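Local coordinates for DUF3845 domain-containing protein (Bacteroides thetaiotaomicron VPI-5482, PDB 3GF6) that is of unknown function but is a bacterial lipoprotein with an all-beta fold, and is probably exported and held at a membrane by its lipid, at residues N50-K56 / N195-R201; D91-P95 / L141-Y145; K111-R117 / Y214-Q220. One frame throughout, in Å; residues are numbered along the deposited sequence.

Interaction 1: residues N50-K56 / N195-R201. With EDO (1,2-ethanediol), chain E.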
loop_
_atom_site.group_PDB
_atom_site.type_symbol
_atom_site.label_atom_id
_atom_site.label_comp_id
_atom_site.label_asym_id
_atom_site.label_seq_id
_atom_site.Cartn_x
_atom_site.Cartn_y
_atom_site.Cartn_z
ATOM N N ASN A 50 -15.592 -3.745 19.534
ATOM C CA ASN A 50 -16.273 -4.877 20.150
ATOM C C ASN A 50 -15.378 -5.902 20.816
ATOM O O ASN A 50 -15.901 -6.902 21.321
ATOM C CB ASN A 50 -17.198 -5.560 19.111
ATOM C CG ASN A 50 -18.352 -4.652 18.685
ATOM O OD1 ASN A 50 -18.817 -3.834 19.478
ATOM N ND2 ASN A 50 -18.849 -4.830 17.472
ATOM N N ASP A 51 -14.065 -5.651 20.853
ATOM C CA ASP A 51 -13.110 -6.587 21.468
ATOM C C ASP A 51 -11.960 -5.786 22.120
ATOM O O ASP A 51 -11.106 -5.237 21.443
ATOM C CB ASP A 51 -12.565 -7.546 20.418
ATOM C CG ASP A 51 -11.565 -8.540 20.978
ATOM O OD1 ASP A 51 -11.326 -8.521 22.194
ATOM O OD2 ASP A 51 -11.077 -9.388 20.210
ATOM N N PRO A 52 -11.960 -5.741 23.432
ATOM C CA PRO A 52 -10.943 -4.983 24.139
ATOM C C PRO A 52 -9.656 -5.737 24.486
ATOM O O PRO A 52 -8.870 -5.226 25.274
ATOM C CB PRO A 52 -11.656 -4.555 25.411
ATOM C CG PRO A 52 -13.017 -4.959 25.307
ATOM C CD PRO A 52 -13.102 -6.045 24.294
ATOM N N THR A 53 -9.421 -6.889 23.857
ATOM C CA THR A 53 -8.239 -7.709 24.104
ATOM C C THR A 53 -7.002 -6.876 23.769
ATOM O O THR A 53 -6.952 -6.198 22.731
ATOM C CB THR A 53 -8.282 -8.962 23.216
ATOM O OG1 THR A 53 -9.491 -9.700 23.474
ATOM C CG2 THR A 53 -7.042 -9.871 23.414
ATOM N N LEU A 54 -6.023 -6.946 24.658
ATOM C CA LEU A 54 -4.804 -6.180 24.512
ATOM C C LEU A 54 -3.831 -6.879 23.578
ATOM O O LEU A 54 -3.764 -8.115 23.507
ATOM C CB LEU A 54 -4.115 -6.031 25.876
ATOM C CG LEU A 54 -4.966 -5.431 26.984
ATOM C CD1 LEU A 54 -4.172 -5.341 28.275
ATOM C CD2 LEU A 54 -5.498 -4.068 26.568
ATOM N N GLY A 55 -3.050 -6.061 22.911
ATOM C CA GLY A 55 -1.736 -6.470 22.418
ATOM C C GLY A 55 -1.505 -6.594 20.917
ATOM O O GLY A 55 -0.384 -6.905 20.508
ATOM N N LYS A 56 -2.533 -6.409 20.105
ATOM C CA LYS A 56 -2.389 -6.582 18.658
ATOM C C LYS A 56 -3.314 -5.665 17.865
ATOM O O LYS A 56 -4.499 -5.558 18.175
ATOM C CB LYS A 56 -2.705 -8.040 18.319
ATOM C CG LYS A 56 -2.418 -8.478 16.912
ATOM C CD LYS A 56 -2.693 -10.008 16.883
ATOM C CE LYS A 56 -3.026 -10.567 15.533
ATOM N NZ LYS A 56 -3.634 -11.960 15.774
ATOM N N ASN A 195 0.987 -4.911 10.932
ATOM C CA ASN A 195 0.526 -5.436 12.202
ATOM C C ASN A 195 1.402 -4.850 13.307
ATOM O O ASN A 195 2.600 -4.803 13.162
ATOM C CB ASN A 195 0.600 -6.963 12.292
ATOM C CG ASN A 195 0.011 -7.487 13.603
ATOM O OD1 ASN A 195 -1.109 -7.112 13.976
ATOM N ND2 ASN A 195 0.789 -8.299 14.347
ATOM N N LEU A 196 0.788 -4.353 14.358
ATOM C CA LEU A 196 1.551 -3.929 15.552
ATOM C C LEU A 196 1.332 -4.900 16.699
ATOM O O LEU A 196 0.236 -5.408 16.898
ATOM C CB LEU A 196 1.113 -2.545 16.031
ATOM C CG LEU A 196 0.926 -1.449 14.980
ATOM C CD1 LEU A 196 0.350 -0.143 15.613
ATOM C CD2 LEU A 196 2.224 -1.166 14.231
ATOM N N ALA A 197 2.398 -5.137 17.460
ATOM C CA ALA A 197 2.357 -5.931 18.689
ATOM C C ALA A 197 2.718 -5.006 19.832
ATOM O O ALA A 197 3.584 -4.145 19.699
ATOM C CB ALA A 197 3.334 -7.142 18.580
ATOM N N GLY A 198 2.015 -5.129 20.961
ATOM C CA GLY A 198 2.190 -4.196 22.062
ATOM C C GLY A 198 1.503 -4.638 23.343
ATOM O O GLY A 198 1.140 -5.806 23.509
ATOM N N GLN A 199 1.349 -3.693 24.255
ATOM C CA GLN A 199 0.841 -4.011 25.599
ATOM C C GLN A 199 -0.550 -3.441 25.878
ATOM O O GLN A 199 -1.130 -3.730 26.921
ATOM C CB GLN A 199 1.798 -3.484 26.678
ATOM C CG GLN A 199 3.274 -3.821 26.480
ATOM C CD GLN A 199 3.504 -5.251 26.070
ATOM O OE1 GLN A 199 4.134 -5.518 25.034
ATOM N NE2 GLN A 199 2.977 -6.181 26.848
ATOM N N LYS A 200 -1.081 -2.632 24.961
ATOM C CA LYS A 200 -2.337 -1.926 25.180
ATOM C C LYS A 200 -3.435 -2.373 24.184
ATOM O O LYS A 200 -3.271 -3.323 23.422
ATOM C CB LYS A 200 -2.080 -0.408 25.104
ATOM C CG LYS A 200 -1.085 0.115 26.184
ATOM C CD LYS A 200 -1.688 0.019 27.573
ATOM C CE LYS A 200 -0.752 0.534 28.659
ATOM N NZ LYS A 200 -0.936 -0.214 29.933
ATOM N N ARG A 201 -4.558 -1.653 24.185
ATOM C CA ARG A 201 -5.707 -2.000 23.363
ATOM C C ARG A 201 -5.774 -1.131 22.118
ATOM O O ARG A 201 -6.336 -1.539 21.120
ATOM C CB ARG A 201 -6.974 -1.764 24.205
ATOM C CG ARG A 201 -8.278 -2.293 23.689
ATOM C CD ARG A 201 -9.005 -1.228 22.889
ATOM N NE ARG A 201 -10.168 -1.724 22.175
ATOM C CZ ARG A 201 -11.410 -1.475 22.539
ATOM N NH1 ARG A 201 -11.654 -0.767 23.635
ATOM N NH2 ARG A 201 -12.419 -1.936 21.819
HETATM C C1 EDO E . -5.684 -9.755 27.146
HETATM O O1 EDO E . -6.419 -8.576 26.999
HETATM C C2 EDO E . -6.519 -10.679 27.995
HETATM O O2 EDO E . -7.133 -11.617 27.119
#

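Interaction 2: residues D91-P95 / L141-Y145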
loop_
_atom_site.group_PDB
_atom_site.type_symbol
_atom_site.label_atom_id
_atom_site.label_comp_id
_atom_site.label_asym_id
_atom_site.label_seq_id
_atom_site.Cartn_x
_atom_site.Cartn_y
_atom_site.Cartn_z
ATOM N N ASP A 91 -8.254 -12.333 13.163
ATOM C CA ASP A 91 -8.545 -12.436 11.730
ATOM C C ASP A 91 -7.908 -11.308 10.943
ATOM O O ASP A 91 -8.395 -10.171 10.978
ATOM C CB ASP A 91 -10.055 -12.459 11.487
ATOM C CG ASP A 91 -10.424 -12.862 10.073
ATOM O OD1 ASP A 91 -9.557 -12.762 9.161
ATOM O OD2 ASP A 91 -11.604 -13.304 9.880
ATOM N N GLY A 92 -6.817 -11.649 10.243
ATOM C CA GLY A 92 -6.085 -10.684 9.463
ATOM C C GLY A 92 -6.693 -10.401 8.097
ATOM O O GLY A 92 -6.191 -9.589 7.348
ATOM N N ASN A 93 -7.802 -11.046 7.764
ATOM C CA ASN A 93 -8.522 -10.676 6.541
ATOM C C ASN A 93 -9.248 -9.334 6.697
ATOM O O ASN A 93 -9.424 -8.832 7.804
ATOM C CB ASN A 93 -9.538 -11.743 6.160
ATOM C CG ASN A 93 -8.885 -13.010 5.638
ATOM O OD1 ASN A 93 -8.086 -12.973 4.687
ATOM N ND2 ASN A 93 -9.258 -14.142 6.222
ATOM N N TYR A 94 -9.626 -8.754 5.552
ATOM C CA TYR A 94 -10.336 -7.485 5.508
ATOM C C TYR A 94 -11.743 -7.696 4.963
ATOM O O TYR A 94 -11.986 -8.602 4.175
ATOM C CB TYR A 94 -9.516 -6.434 4.690
ATOM C CG TYR A 94 -8.273 -6.035 5.477
ATOM C CD1 TYR A 94 -8.330 -5.051 6.438
ATOM C CD2 TYR A 94 -7.090 -6.785 5.376
ATOM C CE1 TYR A 94 -7.215 -4.748 7.244
ATOM C CE2 TYR A 94 -5.987 -6.510 6.160
ATOM C CZ TYR A 94 -6.047 -5.487 7.104
ATOM O OH TYR A 94 -4.947 -5.248 7.868
ATOM N N PRO A 95 -12.695 -6.881 5.417
ATOM C CA PRO A 95 -14.041 -6.970 4.865
ATOM C C PRO A 95 -14.031 -6.719 3.356
ATOM O O PRO A 95 -13.257 -5.889 2.863
ATOM C CB PRO A 95 -14.804 -5.837 5.587
ATOM C CG PRO A 95 -13.825 -5.031 6.248
ATOM C CD PRO A 95 -12.545 -5.790 6.371
ATOM N N LEU A 141 -4.485 -8.663 -7.059
ATOM C CA LEU A 141 -5.338 -9.250 -6.016
ATOM C C LEU A 141 -5.122 -8.477 -4.717
ATOM O O LEU A 141 -4.070 -7.856 -4.551
ATOM C CB LEU A 141 -4.978 -10.714 -5.785
ATOM C CG LEU A 141 -5.173 -11.615 -7.013
ATOM C CD1 LEU A 141 -4.625 -13.004 -6.724
ATOM C CD2 LEU A 141 -6.676 -11.660 -7.417
ATOM N N PHE A 142 -6.105 -8.531 -3.824
ATOM C CA PHE A 142 -6.005 -7.939 -2.501
ATOM C C PHE A 142 -5.484 -8.953 -1.485
ATOM O O PHE A 142 -6.078 -10.005 -1.295
ATOM C CB PHE A 142 -7.381 -7.372 -2.058
ATOM C CG PHE A 142 -7.320 -6.603 -0.792
ATOM C CD1 PHE A 142 -7.340 -7.234 0.433
ATOM C CD2 PHE A 142 -7.120 -5.203 -0.829
ATOM C CE1 PHE A 142 -7.206 -6.495 1.624
ATOM C CE2 PHE A 142 -7.001 -4.454 0.350
ATOM C CZ PHE A 142 -7.045 -5.108 1.575
ATOM N N GLN A 143 -4.382 -8.604 -0.825
ATOM C CA GLN A 143 -3.717 -9.431 0.191
ATOM C C GLN A 143 -3.574 -10.930 -0.181
ATOM O O GLN A 143 -3.882 -11.792 0.626
ATOM C CB GLN A 143 -4.380 -9.258 1.560
ATOM C CG GLN A 143 -3.410 -9.485 2.736
ATOM C CD GLN A 143 -4.030 -9.388 4.100
ATOM O OE1 GLN A 143 -5.250 -9.555 4.287
ATOM N NE2 GLN A 143 -3.218 -9.113 5.057
ATOM N N PRO A 144 -3.073 -11.242 -1.406
ATOM C CA PRO A 144 -2.810 -12.655 -1.686
ATOM C C PRO A 144 -1.679 -13.143 -0.787
ATOM O O PRO A 144 -0.712 -12.414 -0.571
ATOM C CB PRO A 144 -2.348 -12.644 -3.149
ATOM C CG PRO A 144 -1.698 -11.272 -3.317
ATOM C CD PRO A 144 -2.599 -10.359 -2.496
ATOM N N TYR A 145 -1.784 -14.359 -0.267
ATOM C CA TYR A 145 -0.805 -14.810 0.716
ATOM C C TYR A 145 -0.420 -16.264 0.519
ATOM O O TYR A 145 -1.281 -17.134 0.380
ATOM C CB TYR A 145 -1.333 -14.636 2.133
ATOM C CG TYR A 145 -0.226 -14.738 3.142
ATOM C CD1 TYR A 145 0.086 -15.942 3.772
ATOM C CD2 TYR A 145 0.555 -13.634 3.423
ATOM C CE1 TYR A 145 1.138 -16.020 4.705
ATOM C CE2 TYR A 145 1.613 -13.709 4.341
ATOM C CZ TYR A 145 1.894 -14.905 4.972
ATOM O OH TYR A 145 2.929 -14.960 5.875
HETATM O O HOH W 1 -5.617 -12.848 2.251
#

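Interaction 3: residues K111-R117 / Y214-Q220. With EDO (1,2-ethanediol), chain G; EDO (1,2-ethanediol), chain C.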
loop_
_atom_site.group_PDB
_atom_site.type_symbol
_atom_site.label_atom_id
_atom_site.label_comp_id
_atom_site.label_asym_id
_atom_site.label_seq_id
_atom_site.Cartn_x
_atom_site.Cartn_y
_atom_site.Cartn_z
ATOM N N LYS A 111 -2.489 -3.682 -21.914
ATOM C CA LYS A 111 -1.234 -3.935 -21.215
ATOM C C LYS A 111 -0.849 -2.641 -20.516
ATOM O O LYS A 111 -0.939 -1.552 -21.115
ATOM C CB LYS A 111 -0.130 -4.347 -22.204
ATOM C CG LYS A 111 -0.300 -5.756 -22.813
ATOM C CD LYS A 111 -0.240 -6.845 -21.726
ATOM C CE LYS A 111 -0.355 -8.268 -22.300
ATOM N NZ LYS A 111 -1.669 -8.583 -22.953
ATOM N N TYR A 112 -0.404 -2.752 -19.273
ATOM C CA TYR A 112 -0.211 -1.592 -18.430
ATOM C C TYR A 112 1.216 -1.445 -17.928
ATOM O O TYR A 112 1.911 -2.439 -17.695
ATOM C CB TYR A 112 -1.141 -1.663 -17.219
ATOM C CG TYR A 112 -2.611 -1.524 -17.496
ATOM C CD1 TYR A 112 -3.171 -0.275 -17.720
ATOM C CD2 TYR A 112 -3.454 -2.650 -17.538
ATOM C CE1 TYR A 112 -4.556 -0.121 -17.950
ATOM C CE2 TYR A 112 -4.825 -2.532 -17.745
ATOM C CZ TYR A 112 -5.377 -1.244 -17.967
ATOM O OH TYR A 112 -6.721 -1.080 -18.195
ATOM N N ALA A 113 1.633 -0.185 -17.727
ATOM C CA ALA A 113 2.908 0.127 -17.092
ATOM C C ALA A 113 2.629 1.060 -15.940
ATOM O O ALA A 113 1.741 1.914 -16.034
ATOM C CB ALA A 113 3.880 0.787 -18.099
ATOM N N VAL A 114 3.378 0.902 -14.850
ATOM C CA VAL A 114 3.218 1.695 -13.643
ATOM C C VAL A 114 4.542 2.367 -13.297
ATOM O O VAL A 114 5.599 1.741 -13.343
ATOM C CB VAL A 114 2.735 0.807 -12.425
ATOM C CG1 VAL A 114 2.800 1.550 -11.093
ATOM C CG2 VAL A 114 1.295 0.320 -12.663
ATOM N N LYS A 115 4.460 3.636 -12.903
ATOM C CA LYS A 115 5.592 4.365 -12.335
ATOM C C LYS A 115 5.099 4.970 -11.054
ATOM O O LYS A 115 4.053 5.667 -11.054
ATOM C CB LYS A 115 6.054 5.492 -13.276
ATOM C CG LYS A 115 6.463 4.969 -14.692
ATOM C CD LYS A 115 6.895 6.086 -15.608
ATOM C CE LYS A 115 7.410 5.564 -16.947
ATOM N NZ LYS A 115 8.722 4.908 -16.827
ATOM N N LEU A 116 5.789 4.663 -9.962
ATOM C CA LEU A 116 5.382 5.203 -8.684
ATOM C C LEU A 116 6.549 5.497 -7.785
ATOM O O LEU A 116 7.647 4.947 -7.951
ATOM C CB LEU A 116 4.363 4.284 -7.984
ATOM C CG LEU A 116 4.794 2.896 -7.481
ATOM C CD1 LEU A 116 5.566 2.983 -6.146
ATOM C CD2 LEU A 116 3.576 1.982 -7.328
ATOM N N ARG A 117 6.321 6.402 -6.844
ATOM C CA ARG A 117 7.238 6.614 -5.719
ATOM C C ARG A 117 6.382 6.690 -4.464
ATOM O O ARG A 117 5.362 7.350 -4.468
ATOM C CB ARG A 117 8.075 7.884 -5.884
ATOM C CG ARG A 117 9.086 8.114 -4.756
ATOM C CD ARG A 117 10.035 9.256 -5.171
ATOM N NE ARG A 117 11.024 9.556 -4.149
ATOM C CZ ARG A 117 11.812 10.623 -4.192
ATOM N NH1 ARG A 117 11.711 11.478 -5.207
ATOM N NH2 ARG A 117 12.684 10.842 -3.219
ATOM N N TYR A 214 4.069 9.765 -5.684
ATOM C CA TYR A 214 3.203 9.860 -6.862
ATOM C C TYR A 214 2.909 8.481 -7.424
ATOM O O TYR A 214 3.618 7.511 -7.142
ATOM C CB TYR A 214 3.833 10.721 -7.975
ATOM C CG TYR A 214 4.934 10.055 -8.748
ATOM C CD1 TYR A 214 4.649 9.318 -9.895
ATOM C CD2 TYR A 214 6.252 10.155 -8.330
ATOM C CE1 TYR A 214 5.653 8.682 -10.620
ATOM C CE2 TYR A 214 7.281 9.555 -9.036
ATOM C CZ TYR A 214 6.970 8.797 -10.174
ATOM O OH TYR A 214 7.964 8.235 -10.891
ATOM N N PHE A 215 1.893 8.430 -8.270
ATOM C CA PHE A 215 1.465 7.198 -8.897
ATOM C C PHE A 215 1.023 7.508 -10.297
ATOM O O PHE A 215 0.214 8.397 -10.481
ATOM C CB PHE A 215 0.285 6.618 -8.108
ATOM C CG PHE A 215 -0.304 5.410 -8.737
ATOM C CD1 PHE A 215 0.238 4.158 -8.475
ATOM C CD2 PHE A 215 -1.327 5.513 -9.673
ATOM C CE1 PHE A 215 -0.288 3.026 -9.099
ATOM C CE2 PHE A 215 -1.833 4.394 -10.313
ATOM C CZ PHE A 215 -1.328 3.156 -10.023
ATOM N N GLU A 216 1.527 6.754 -11.285
ATOM C CA GLU A 216 1.156 6.884 -12.697
ATOM C C GLU A 216 0.861 5.528 -13.288
ATOM O O GLU A 216 1.575 4.566 -13.000
ATOM C CB GLU A 216 2.266 7.506 -13.540
ATOM C CG GLU A 216 2.609 8.892 -13.109
ATOM C CD GLU A 216 3.770 9.510 -13.874
ATOM O OE1 GLU A 216 4.429 8.839 -14.679
ATOM O OE2 GLU A 216 4.008 10.706 -13.657
ATOM N N LEU A 217 -0.159 5.482 -14.139
ATOM C CA LEU A 217 -0.569 4.275 -14.845
ATOM C C LEU A 217 -0.742 4.586 -16.347
ATOM O O LEU A 217 -1.483 5.503 -16.719
ATOM C CB LEU A 217 -1.884 3.734 -14.292
ATOM C CG LEU A 217 -2.429 2.443 -14.917
ATOM C CD1 LEU A 217 -1.469 1.241 -14.743
ATOM C CD2 LEU A 217 -3.809 2.118 -14.294
ATOM N N TYR A 218 -0.050 3.813 -17.170
ATOM C CA TYR A 218 -0.101 3.914 -18.612
ATOM C C TYR A 218 -0.747 2.678 -19.221
ATOM O O TYR A 218 -0.500 1.559 -18.765
ATOM C CB TYR A 218 1.323 4.053 -19.187
ATOM C CG TYR A 218 2.015 5.301 -18.721
ATOM C CD1 TYR A 218 2.705 5.335 -17.504
ATOM C CD2 TYR A 218 1.925 6.486 -19.469
ATOM C CE1 TYR A 218 3.315 6.516 -17.056
ATOM C CE2 TYR A 218 2.532 7.653 -19.028
ATOM C CZ TYR A 218 3.217 7.658 -17.825
ATOM O OH TYR A 218 3.821 8.803 -17.401
ATOM N N GLU A 219 -1.547 2.890 -20.269
ATOM C CA GLU A 219 -1.893 1.847 -21.205
ATOM C C GLU A 219 -0.797 1.857 -22.282
ATOM O O GLU A 219 -0.518 2.898 -22.854
ATOM C CB GLU A 219 -3.237 2.096 -21.865
ATOM C CG GLU A 219 -4.439 1.906 -21.013
ATOM C CD GLU A 219 -5.752 2.110 -21.783
ATOM O OE1 GLU A 219 -5.722 2.264 -23.026
ATOM O OE2 GLU A 219 -6.813 2.177 -21.124
ATOM N N GLN A 220 -0.145 0.722 -22.512
ATOM C CA GLN A 220 0.926 0.636 -23.514
ATOM C C GLN A 220 0.401 0.501 -24.936
ATOM O O GLN A 220 -0.526 -0.263 -25.176
ATOM C CB GLN A 220 1.837 -0.561 -23.217
ATOM C CG GLN A 220 2.531 -0.450 -21.909
ATOM C CD GLN A 220 3.340 -1.682 -21.515
ATOM O OE1 GLN A 220 3.406 -2.001 -20.345
ATOM N NE2 GLN A 220 4.002 -2.325 -22.474
HETATM C C1 EDO G . 9.333 5.340 -10.686
HETATM O O1 EDO G . 9.543 6.279 -9.626
HETATM C C2 EDO G . 10.598 5.346 -11.548
HETATM O O2 EDO G . 10.341 6.019 -12.780
HETATM C C1 EDO C . 11.548 11.327 -8.383
HETATM O O1 EDO C . 10.236 11.453 -7.899
HETATM C C2 EDO C . 11.459 11.494 -9.862
HETATM O O2 EDO C . 11.345 12.890 -9.996
HETATM O O HOH W 2 -2.504 -1.776 -24.209
HETATM O O HOH W 3 -7.500 1.501 -18.846
#

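Interaction 1: residues N50-K56 / N195-R201
G55 and G198 form the tight end of this contact, where the loop before strand 56-62 turns in against the end of strand 187-198. G198 N donates to G55 O over 3.0 Å, from above the carbonyl plane, while G55 N gives a 2.8 Å bond to K200 O; one glycine is thus gripped through both its N-H and its C=O. Its phi of 112° would press a side chain against the preceding carbonyl, and G198 O stands close as well. L54 packs beside it: its CG points opposite the carbonyl carbon (chi1 -55°), which sets CD2 3.6 Å from R201 CB. R201 is closely packed too, running alongside the loop with its chain bent at chi2 (-93°), CG 3.4 Å from P52 O and P52 CA over the centre of the guanidinium face. Its NH2 bonds Y48 O. With an alanine in place of R201, Y48 O would probably lose this donor and P52 the flat group that covers it. K56 and A197 pair as an antiparallel, non-hydrogen-bonded couple, the point where the loop joins one of the two antiparallel sheets of this all-beta fold. There the K56 and N195 side chains cross at about a right angle, K56 CG 3.5 Å from N195 OD1 in plain contact; OD1 is hydrogen-bonded to T58 OG1, ND2 to D132, and K56 NZ to Y89 O. The solvent side is looser. Q199, K200 and T53 start their side chains away from the opposing segment, and D51 OD1 closes an Asx turn by accepting T53 N at 3.0 Å. The L54 N-H points almost straight at O1 of a 1,2-ethanediol, 2.9 Å from L54 N, probably a crystallisation additive.

Interaction 2: residues D91-P95 / L141-Y145
Two irregular connections of the all-beta fold, one following strand 82-85 and the other following strand 129-139, meet where Y94 and F142 bring their aromatic rings together. The rings are centred 5.9 Å apart with planes at 74°, an oblique pair in which Y94 CD2 approaches the edge of the F142 ring, 3.8 Å from CE1. F142 CE1 is equally near Y94 CB, so the phenyl corner is set against the root of the tyrosine as well as its ring. F142 reaches across because its CG lies opposite the backbone N (chi1 -173°). Q143 comes in at another part of the tyrosine: its chain is extended beyond CG, crosses Y94 at about a right angle, and brings CD within 4.0 Å of Y94 CE2. The amide plane is turned 47° from the ring, and the amide end also nears the G92 carbonyl, with Q143 CD 3.9 Å from G92 O. A water bridges the two loops at N93: it donates to Q143 O at 2.6 Å and, weakly, to N93 OD1, whose stronger partner is the Y8 hydroxyl. The loop that presents N93 is tied by an Asx turn, with D91 OD1 accepting the N93 N-H at 2.8 Å. The pair packs on the sheet: Y94 rests on T58 and M60 of strand 56-62, and F142 meets F193 of strand 187-198 edge-to-face. Loop aromatics thus cover a sheet at M60 and F193, an arrangement consistent with a beta sandwich.

Interaction 3: residues K111-R117 / Y214-Q220
A113 and Y218 bond each other twice through their backbones, Y218 N to A113 O at 2.8 Å and A113 N to Y218 O at 2.9 Å. K115 with E216 and R117 with Y214 repeat the reciprocal pattern, and Q220 N adds a nearly straight bond (176°) to K111 O, seven in all. Strands 112-117 and 214-219 are therefore regular antiparallel neighbours, 161° apart in direction, in one of two antiparallel sheets, consistent with a beta sandwich as in the C1q/TNF clan to which the sequence family belongs. K115, R117, E216 and Y218 share the face of A113. Y218 OH donates to E216 OE1 from the same strand at 2.8 Å, approaching above the carboxylate plane, while the aliphatic part of K115 slants across both residues and its NZ goes on to a salt bridge with D179. R117 NE pairs with D175, and Q220 OE1 accepts from D182 N. Y214 has its CG in the crowded position between backbone N and carbonyl carbon (chi1 76°), which folds the ring over the opposite strand: R117 N and the L116 carbonyl carbon lie above one face, offset toward the rim. A 1,2-ethanediol O1 near the Y214 hydroxyl donates to L116 O at 2.9 Å. On the other face V114, L116, F215 and L217 are apolar, and the first three pack on L188 and F190. L217 CD1 wedges between V114 CG2 at 3.6 Å and Y112 CD1 at 3.7 Å, and V114 CG1 touches F215 CE1 at 4.0 Å. At the Y112 end of the pair, E219 runs side by side with the ring, E219 CG 3.7 Å from Y112 CE1, and a water links E219 OE2 to the Y112 hydroxyl, which is also hydrogen-bonded to S105 OG.

In the fold
Interactions 1 and 3 lie on opposite sides of the chain's centre, about 37 Å apart between centres, one in each of the two antiparallel sheets. Their later segments fall on consecutive strands, 187-198 and 203-219, so the chain passes from one sheet to the other between them. Interaction 2 is about 19 Å from interaction 1 and 24 Å from interaction 3 between centres, and its loops pack on strands 56-62 and 187-198, the pair joined at interaction 1. Along the sequence interaction 2 is nested within interaction 1, whereas interaction 3 crosses both. This interleaving of distant segments is consistent with a single sandwich domain.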